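Local coordinates for protein choline dehydrogenase and related flavoproteins (Aspergillus oryzae, PDB 3Q9T) that oxidises formate as a formate oxidase of the glucose-methanol-choline oxidoreductase family, using a bound 8-formyl-FAD cofactor, at residues 310-315 and 466-471; 4-9 and 257-262. All coordinates share one frame; numbering follows the deposited sequence.

Contact 1. Residues 310-315 and 466-471; sequences VPFVLR and FSYDLL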
loop_
_atom_site.group_PDB
_atom_site.type_symbol
_atom_site.label_atom_id
_atom_site.label_comp_id
_atom_site.label_asym_id
_atom_site.label_seq_id
_atom_site.Cartn_x
_atom_site.Cartn_y
_atom_site.Cartn_z
ATOM N N VAL A 310 15.329 5.641 1.580
ATOM C CA VAL A 310 15.196 5.137 0.219
ATOM C C VAL A 310 16.455 4.366 -0.175
ATOM O O VAL A 310 17.454 4.953 -0.573
ATOM C CB VAL A 310 14.890 6.254 -0.813
ATOM C CG1 VAL A 310 14.942 5.694 -2.240
ATOM C CG2 VAL A 310 13.534 6.880 -0.523
ATOM N N PRO A 311 16.417 3.039 -0.039
ATOM C CA PRO A 311 17.589 2.275 -0.467
ATOM C C PRO A 311 17.607 2.118 -1.978
ATOM O O PRO A 311 16.561 2.191 -2.625
ATOM C CB PRO A 311 17.376 0.900 0.183
ATOM C CG PRO A 311 16.205 1.056 1.121
ATOM C CD PRO A 311 15.399 2.190 0.593
ATOM N N PHE A 312 18.788 1.890 -2.531
ATOM C CA PHE A 312 18.913 1.575 -3.941
ATOM C C PHE A 312 20.083 0.626 -4.172
ATOM O O PHE A 312 21.087 0.671 -3.454
ATOM C CB PHE A 312 19.035 2.858 -4.778
ATOM C CG PHE A 312 20.330 3.593 -4.606
ATOM C CD1 PHE A 312 21.465 3.200 -5.299
ATOM C CD2 PHE A 312 20.409 4.703 -3.770
ATOM C CE1 PHE A 312 22.661 3.900 -5.152
ATOM C CE2 PHE A 312 21.601 5.401 -3.623
ATOM C CZ PHE A 312 22.731 4.997 -4.323
ATOM N N VAL A 313 19.937 -0.247 -5.160
ATOM C CA VAL A 313 20.957 -1.257 -5.452
ATOM C C VAL A 313 21.734 -0.972 -6.747
ATOM O O VAL A 313 21.150 -0.641 -7.780
ATOM C CB VAL A 313 20.333 -2.651 -5.574
ATOM C CG1 VAL A 313 21.350 -3.652 -6.157
ATOM C CG2 VAL A 313 19.795 -3.121 -4.213
ATOM N N LEU A 314 23.057 -1.094 -6.679
ATOM C CA LEU A 314 23.879 -1.106 -7.873
ATOM C C LEU A 314 24.489 -2.485 -8.088
ATOM O O LEU A 314 24.988 -3.106 -7.157
ATOM C CB LEU A 314 25.014 -0.086 -7.768
ATOM C CG LEU A 314 24.608 1.358 -7.520
ATOM C CD1 LEU A 314 25.861 2.248 -7.504
ATOM C CD2 LEU A 314 23.622 1.782 -8.599
ATOM N N ARG A 315 24.471 -2.955 -9.328
ATOM C CA ARG A 315 25.270 -4.107 -9.680
ATOM C C ARG A 315 26.704 -3.616 -9.819
ATOM O O ARG A 315 26.974 -2.570 -10.402
ATOM C CB ARG A 315 24.783 -4.767 -10.964
ATOM C CG ARG A 315 25.654 -5.928 -11.408
ATOM C CD ARG A 315 25.031 -6.654 -12.579
ATOM N NE ARG A 315 25.810 -7.821 -12.972
ATOM C CZ ARG A 315 25.297 -9.035 -13.134
ATOM N NH1 ARG A 315 24.005 -9.236 -12.920
ATOM N NH2 ARG A 315 26.073 -10.053 -13.500
ATOM N N PHE A 466 23.465 12.957 -4.192
ATOM C CA PHE A 466 24.777 12.911 -3.557
ATOM C C PHE A 466 25.387 11.503 -3.606
ATOM O O PHE A 466 26.562 11.357 -3.934
ATOM C CB PHE A 466 24.690 13.399 -2.113
ATOM C CG PHE A 466 25.924 13.131 -1.299
ATOM C CD1 PHE A 466 26.798 14.164 -0.983
ATOM C CD2 PHE A 466 26.204 11.848 -0.828
ATOM C CE1 PHE A 466 27.935 13.925 -0.224
ATOM C CE2 PHE A 466 27.333 11.598 -0.072
ATOM C CZ PHE A 466 28.203 12.636 0.237
ATOM N N SER A 467 24.597 10.475 -3.280
ATOM C CA SER A 467 25.110 9.106 -3.278
ATOM C C SER A 467 25.512 8.633 -4.670
ATOM O O SER A 467 26.517 7.928 -4.820
ATOM C CB SER A 467 24.113 8.112 -2.665
ATOM O OG SER A 467 23.763 8.483 -1.353
ATOM N N TYR A 468 24.711 9.002 -5.671
ATOM C CA TYR A 468 24.980 8.667 -7.071
ATOM C C TYR A 468 26.257 9.340 -7.591
ATOM O O TYR A 468 27.112 8.689 -8.203
ATOM C CB TYR A 468 23.763 9.010 -7.948
ATOM C CG TYR A 468 22.893 7.806 -8.208
ATOM C CD1 TYR A 468 22.845 7.211 -9.470
ATOM C CD2 TYR A 468 22.163 7.224 -7.178
ATOM C CE1 TYR A 468 22.062 6.086 -9.707
ATOM C CE2 TYR A 468 21.370 6.098 -7.404
ATOM C CZ TYR A 468 21.327 5.532 -8.668
ATOM O OH TYR A 468 20.552 4.422 -8.892
ATOM N N ASP A 469 26.390 10.636 -7.324
ATOM C CA ASP A 469 27.628 11.361 -7.632
ATOM C C ASP A 469 28.843 10.652 -7.061
ATOM O O ASP A 469 29.842 10.450 -7.746
ATOM C CB ASP A 469 27.574 12.774 -7.059
ATOM C CG ASP A 469 26.605 13.652 -7.792
ATOM O OD1 ASP A 469 26.167 13.248 -8.884
ATOM O OD2 ASP A 469 26.284 14.742 -7.284
ATOM N N LEU A 470 28.741 10.271 -5.797
ATOM C CA LEU A 470 29.848 9.663 -5.069
ATOM C C LEU A 470 30.278 8.369 -5.744
ATOM O O LEU A 470 31.463 8.083 -5.896
ATOM C CB LEU A 470 29.377 9.386 -3.639
ATOM C CG LEU A 470 30.197 8.867 -2.452
ATOM C CD1 LEU A 470 29.703 7.495 -2.047
ATOM C CD2 LEU A 470 31.720 8.917 -2.630
ATOM N N LEU A 471 29.298 7.591 -6.170
ATOM C CA LEU A 471 29.568 6.230 -6.568
ATOM C C LEU A 471 29.812 6.135 -8.070
ATOM O O LEU A 471 30.595 5.289 -8.515
ATOM C CB LEU A 471 28.427 5.305 -6.127
ATOM C CG LEU A 471 28.217 5.119 -4.614
ATOM C CD1 LEU A 471 26.866 4.455 -4.325
ATOM C CD2 LEU A 471 29.346 4.319 -3.960
HETATM O O HOH W 1 19.574 1.826 -8.134
#
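Phe312 holds its ring in the crowded first-torsion position, CG between the backbone N and the carbonyl carbon (chi1 70°), which sends the ring from the strand toward helix 454-473. Tyr468 comes the other way with a chi1 of -97°, away from the staggered values, so the end of its ring comes nearer the strand than its CB bond alone would bring it; the two side chains run past one another, each heading for the other's backbone. A single atom leads the approach: Tyr468 CE2 sits over the centre of the Phe312 ring, 3.4 Å from Phe312 CE1, with the planes inclined at 43°. At the rim of the same phenyl ring, near its plane, Phe312 CZ meets Ser467 CB at 3.8 Å. Leu314 and Leu471 cross obliquely, CD1 of Leu314 lying 4.0 Å from CD1 of Leu471. No direct hydrogen bond joins the segments. Instead one water donates to Val313 O and to Tyr468 OH, 2.9 Å from each, while Tyr468 OH is also hydrogen-bonded to Glu484 OE1. Ser467 OG turns back to Gly463 O within its own helix. This is strand-on-helix packing, the short axes 11.4 Å apart and running roughly the same way. Strand 308-316 runs antiparallel to 415-423 and 481-485; Val419 touches both Phe312 and Leu471, and helix 167-179 packs on the helix through Leu173, which meets Leu470 and Leu471.

Contact 2. Residues 4-9 and 257-262; sequences GSHFDF and FADREV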
loop_
_atom_site.group_PDB
_atom_site.type_symbol
_atom_site.label_atom_id
_atom_site.label_comp_id
_atom_site.label_asym_id
_atom_site.label_seq_id
_atom_site.Cartn_x
_atom_site.Cartn_y
_atom_site.Cartn_z
ATOM N N GLY A 4 -0.029 -15.065 40.347
ATOM C CA GLY A 4 -0.169 -14.180 41.496
ATOM C C GLY A 4 1.141 -13.888 42.219
ATOM O O GLY A 4 1.148 -13.197 43.233
ATOM N N SER A 5 2.248 -14.415 41.701
ATOM C CA SER A 5 3.577 -14.189 42.283
ATOM C C SER A 5 3.984 -12.725 42.393
ATOM O O SER A 5 3.650 -11.913 41.539
ATOM C CB SER A 5 4.635 -14.919 41.467
ATOM O OG SER A 5 4.686 -16.271 41.841
ATOM N N HIS A 6 4.718 -12.398 43.449
ATOM C CA HIS A 6 5.189 -11.033 43.670
ATOM C C HIS A 6 6.691 -10.943 43.386
ATOM O O HIS A 6 7.441 -11.874 43.658
ATOM C CB HIS A 6 4.928 -10.605 45.119
ATOM C CG HIS A 6 3.509 -10.235 45.399
ATOM N ND1 HIS A 6 3.150 -9.002 45.907
ATOM C CD2 HIS A 6 2.356 -10.932 45.244
ATOM C CE1 HIS A 6 1.835 -8.951 46.036
ATOM N NE2 HIS A 6 1.332 -10.109 45.641
ATOM N N PHE A 7 7.125 -9.818 42.836
ATOM C CA PHE A 7 8.541 -9.577 42.624
ATOM C C PHE A 7 8.768 -8.120 42.955
ATOM O O PHE A 7 7.840 -7.325 42.827
ATOM C CB PHE A 7 8.926 -9.850 41.170
ATOM C CG PHE A 7 8.628 -11.253 40.713
ATOM C CD1 PHE A 7 9.631 -12.205 40.659
ATOM C CD2 PHE A 7 7.345 -11.614 40.325
ATOM C CE1 PHE A 7 9.362 -13.512 40.236
ATOM C CE2 PHE A 7 7.069 -12.911 39.903
ATOM C CZ PHE A 7 8.083 -13.861 39.860
ATOM N N ASP A 8 9.979 -7.767 43.392
ATOM C CA ASP A 8 10.329 -6.356 43.588
ATOM C C ASP A 8 10.076 -5.531 42.327
ATOM O O ASP A 8 9.465 -4.449 42.383
ATOM C CB ASP A 8 11.796 -6.198 44.006
ATOM C CG ASP A 8 12.008 -6.369 45.509
ATOM O OD1 ASP A 8 11.018 -6.546 46.244
ATOM O OD2 ASP A 8 13.173 -6.307 45.955
ATOM N N PHE A 9 10.560 -6.031 41.193
ATOM C CA PHE A 9 10.415 -5.309 39.928
ATOM C C PHE A 9 9.924 -6.218 38.827
ATOM O O PHE A 9 10.438 -7.334 38.644
ATOM C CB PHE A 9 11.733 -4.666 39.497
ATOM C CG PHE A 9 12.223 -3.617 40.441
ATOM C CD1 PHE A 9 11.602 -2.383 40.503
ATOM C CD2 PHE A 9 13.305 -3.866 41.273
ATOM C CE1 PHE A 9 12.056 -1.418 41.369
ATOM C CE2 PHE A 9 13.764 -2.903 42.152
ATOM C CZ PHE A 9 13.139 -1.680 42.208
ATOM N N PHE A 257 2.735 -9.418 40.220
ATOM C CA PHE A 257 2.700 -8.168 40.965
ATOM C C PHE A 257 4.089 -7.661 41.261
ATOM O O PHE A 257 5.018 -8.449 41.486
ATOM C CB PHE A 257 1.908 -8.346 42.264
ATOM C CG PHE A 257 0.454 -8.648 42.038
ATOM C CD1 PHE A 257 -0.459 -7.626 41.880
ATOM C CD2 PHE A 257 0.011 -9.950 41.958
ATOM C CE1 PHE A 257 -1.797 -7.894 41.647
ATOM C CE2 PHE A 257 -1.330 -10.228 41.720
ATOM C CZ PHE A 257 -2.229 -9.199 41.575
ATOM N N ALA A 258 4.229 -6.341 41.242
ATOM C CA ALA A 258 5.497 -5.724 41.575
ATOM C C ALA A 258 5.349 -5.066 42.927
ATOM O O ALA A 258 4.423 -4.291 43.148
ATOM C CB ALA A 258 5.907 -4.693 40.516
ATOM N N ASP A 259 6.268 -5.374 43.829
ATOM C CA ASP A 259 6.257 -4.747 45.144
ATOM C C ASP A 259 6.915 -3.371 45.153
ATOM O O ASP A 259 6.599 -2.537 45.986
ATOM C CB ASP A 259 6.873 -5.687 46.167
ATOM C CG ASP A 259 6.028 -6.916 46.361
ATOM O OD1 ASP A 259 4.791 -6.787 46.203
ATOM O OD2 ASP A 259 6.584 -7.999 46.628
ATOM N N ARG A 260 7.798 -3.119 44.195
ATOM C CA ARG A 260 8.372 -1.794 44.068
ATOM C C ARG A 260 7.835 -1.078 42.843
ATOM O O ARG A 260 7.151 -0.073 42.964
ATOM C CB ARG A 260 9.895 -1.865 44.012
ATOM C CG ARG A 260 10.516 -2.476 45.266
ATOM C CD ARG A 260 10.028 -1.791 46.544
ATOM N NE ARG A 260 10.612 -2.423 47.722
ATOM C CZ ARG A 260 11.602 -1.908 48.444
ATOM N NH1 ARG A 260 12.124 -0.720 48.138
ATOM N NH2 ARG A 260 12.061 -2.585 49.487
ATOM N N GLU A 261 8.157 -1.584 41.658
ATOM C CA GLU A 261 7.805 -0.864 40.442
ATOM C C GLU A 261 7.634 -1.762 39.240
ATOM O O GLU A 261 8.275 -2.801 39.118
ATOM C CB GLU A 261 8.859 0.194 40.118
ATOM C CG GLU A 261 8.994 1.302 41.158
ATOM C CD GLU A 261 9.897 2.414 40.672
ATOM O OE1 GLU A 261 9.687 2.885 39.534
ATOM O OE2 GLU A 261 10.823 2.810 41.414
ATOM N N VAL A 262 6.748 -1.340 38.349
ATOM C CA VAL A 262 6.626 -1.959 37.048
ATOM C C VAL A 262 7.305 -1.075 36.004
ATOM O O VAL A 262 7.103 0.148 35.964
ATOM C CB VAL A 262 5.157 -2.198 36.688
ATOM C CG1 VAL A 262 5.012 -2.537 35.208
ATOM C CG2 VAL A 262 4.603 -3.323 37.553
HETATM O O HOH W 2 9.075 -8.529 46.969
HETATM O O HOH W 3 10.336 -4.946 48.561
#
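The His6 imidazole lies across the root of Phe257, whose CB stands over the centre of the ring face, 3.7 Å from the centroid, in a CH-pi contact. The two ring planes tilt by only 25°, yet the rings are so offset that there is little stacking between them. At its edge the imidazole is fixed by a nearly straight hydrogen bond: His6 ND1 donates to the syn lone pair of Asp259 OD1, 2.8 Å away and close to the ring plane. Further along, Phe9 lies beside Glu261, pointing the same way, and crosses Arg260 obliquely; Phe9 CE1 comes within 3.4 Å of Arg260 CB, and Arg260 CG sits over one face of the phenyl ring. Asp8 and Arg260 run side by side without a salt bridge. A water bonded to Asp8 OD1 and Arg260 NE joins them, and a second links Asp8 OD1 with Asp259 OD2, probably easing the proximity of the two carboxylates. Arg260 ends in a salt bridge to Asp575; Glu261 has one to Arg539 and a hydrogen bond to His573.

Between the two segments the backbones pair in parallel, Phe7 N reaching Phe257 O at 2.9 Å. A beta bulge then shifts the register by one: Asp8 O accepts from both Arg260 N (2.8 Å) and Glu261 N (3.2 Å). Both segments turn a corner here, at Asp8 and at Asp259-Arg260, passing from the mixed sheet, where 6-7 is an outermost strand beside 253-258, into the parallel Rossmann-type FAD-binding sheet, where 9-12 and 261-264 are neighbours, with helix 555-572 against Phe9 and Glu261.

Overall arrangement
From the N terminus, the chain enters contact 2 at once, and that contact closes when 257-262 returns beside 4-9 after 247 intervening residues. Contact 1 opens later, at 310-315, and closes at 466-471 after 150 intervening residues, so the two loops follow in series and neither nest nor cross. They lie on opposite sides of the chain's centre, with centres 51 Å apart and nearest atoms about 36 Å apart. Contact 2 ties the N-terminal end to the seam between the mixed sheet and the parallel, nucleotide-binding type sheet. Contact 1 joins the large mixed sheet to helix 454-473. Both lie away from the annotated FAD-binding residues.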